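Local coordinates for tail fiber protein (Pseudomonas aeruginosa, PDB 6CL6), which forms the trimeric receptor-binding fiber of an R-type pyocin, a contractile injection system, and probably attaches the particle to the target cell surface, at residues G136-L140 / D141-T145. Sequence-based numbering, arbitrary orientation.
Sequences GGVNL and DSMVT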
loop_
_atom_site.group_PDB
_atom_site.type_symbol
_atom_site.label_atom_id
_atom_site.label_comp_id
_atom_site.label_asym_id
_atom_site.label_seq_id
_atom_site.Cartn_x
_atom_site.Cartn_y
_atom_site.Cartn_z
ATOM N N GLY A 136 -30.092 -23.505 19.061
ATOM C CA GLY A 136 -30.073 -22.068 19.257
ATOM C C GLY A 136 -29.888 -21.709 20.718
ATOM O O GLY A 136 -29.960 -22.533 21.620
ATOM N N GLY A 137 -29.612 -20.435 20.949
ATOM C CA GLY A 137 -29.572 -19.906 22.308
ATOM C C GLY A 137 -28.394 -20.300 23.174
ATOM O O GLY A 137 -28.416 -20.006 24.381
ATOM N N VAL A 138 -27.357 -20.921 22.620
ATOM C CA VAL A 138 -26.262 -21.414 23.435
ATOM C C VAL A 138 -25.282 -20.295 23.729
ATOM O O VAL A 138 -24.866 -19.560 22.832
ATOM C CB VAL A 138 -25.550 -22.602 22.762
ATOM C CG1 VAL A 138 -24.387 -23.053 23.588
ATOM C CG2 VAL A 138 -26.529 -23.736 22.521
ATOM N N ASN A 139 -24.908 -20.170 24.995
ATOM C CA ASN A 139 -23.802 -19.315 25.411
ATOM C C ASN A 139 -22.530 -20.157 25.430
ATOM O O ASN A 139 -22.401 -21.103 26.239
ATOM C CB ASN A 139 -24.099 -18.726 26.780
ATOM C CG ASN A 139 -23.082 -17.694 27.202
ATOM O OD1 ASN A 139 -21.946 -17.604 26.669
ATOM N ND2 ASN A 139 -23.468 -16.882 28.164
ATOM N N LEU A 140 -21.591 -19.845 24.536
ATOM C CA LEU A 140 -20.401 -20.663 24.445
ATOM C C LEU A 140 -19.588 -20.631 25.720
ATOM O O LEU A 140 -18.769 -21.525 25.928
ATOM C CB LEU A 140 -19.515 -20.244 23.269
ATOM C CG LEU A 140 -20.137 -20.416 21.884
ATOM C CD1 LEU A 140 -19.067 -20.332 20.811
ATOM C CD2 LEU A 140 -20.906 -21.724 21.717
ATOM N N ASP A 141 -19.808 -19.626 26.581
ATOM C CA ASP A 141 -19.176 -19.623 27.889
ATOM C C ASP A 141 -19.605 -20.822 28.723
ATOM O O ASP A 141 -18.942 -21.147 29.715
ATOM C CB ASP A 141 -19.525 -18.337 28.676
ATOM C CG ASP A 141 -18.787 -17.107 28.187
ATOM O OD1 ASP A 141 -18.117 -17.166 27.153
ATOM O OD2 ASP A 141 -18.873 -16.020 28.872
ATOM N N SER A 142 -20.710 -21.454 28.371
ATOM C CA SER A 142 -21.181 -22.636 29.109
ATOM C C SER A 142 -20.568 -23.938 28.599
ATOM O O SER A 142 -20.807 -24.996 29.176
ATOM C CB SER A 142 -22.708 -22.731 29.015
ATOM O OG SER A 142 -23.101 -23.164 27.706
ATOM N N MET A 143 -19.797 -23.887 27.523
ATOM C CA MET A 143 -19.206 -25.091 26.934
ATOM C C MET A 143 -17.817 -25.267 27.544
ATOM O O MET A 143 -16.797 -24.830 27.002
ATOM C CB MET A 143 -19.169 -24.970 25.424
ATOM C CG MET A 143 -20.531 -24.744 24.790
ATOM S SD MET A 143 -21.732 -26.058 25.079
ATOM C CE MET A 143 -20.985 -27.387 24.110
ATOM N N VAL A 144 -17.796 -25.906 28.724
ATOM C CA VAL A 144 -16.578 -25.937 29.536
ATOM C C VAL A 144 -16.073 -27.357 29.770
ATOM O O VAL A 144 -15.280 -27.593 30.666
ATOM C CB VAL A 144 -16.809 -25.214 30.876
ATOM C CG1 VAL A 144 -16.976 -23.701 30.641
ATOM C CG2 VAL A 144 -18.043 -25.767 31.574
ATOM N N THR A 145 -16.544 -28.310 28.997
ATOM C CA THR A 145 -16.058 -29.690 29.077
ATOM C C THR A 145 -15.451 -30.117 27.740
ATOM O O THR A 145 -15.920 -29.715 26.671
ATOM C CB THR A 145 -17.194 -30.665 29.507
ATOM O OG1 THR A 145 -18.086 -30.895 28.432
ATOM C CG2 THR A 145 -17.958 -30.088 30.674
HETATM O O HOH W 1 -26.070 -21.657 27.211
HETATM O O HOH W 2 -21.496 -15.335 29.589
#
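Asn-139 O accepts two hydrogen bonds from Ser-142. Ser-142 N lies 2.7 Å from Asn-139 O and comes from above the carbonyl plane. Ser-142 OG lies 2.6 Å from Asn-139 O, in that plane, and donates its proton. A chi1 of 74° turns OG back toward Asn-139 O, where it bonds alongside the backbone N of its own residue. Asn-139 OD1 accepts from the backbone N of Asp-141 at 2.9 Å, as in an Asx turn, with the donor 43° out of the amide plane. Asn-162 ND2 is a second donor to OD1. One water joins Asn-139 ND2 to Asp-141 OD2, while Asp-141 OD1 forms a salt bridge with Arg-196 of strand 193-199. The next bond along is Met-143 N to Leu-140 O, 3.0 Å. Gln-183 NE2 also donates to this oxygen. The backbone makes an inverse gamma turn centred on Met-143. Between the two segments apolar contact is slight: Leu-140 CD2 and Val-138 CG1 each lie 4.3 Å from Met-143, at CG and SD respectively. The buried Leu-140 also packs on Tyr-163. The turn lies in the loop between strands 132-133 and 147-151, which run parallel in one sheet. Asn-139 uses both oxygens, OD1 for Asp-141 N and the carbonyl O for Ser-142 N and OG. Within the two segments, these bonds and that of Leu-140 O hold the turn.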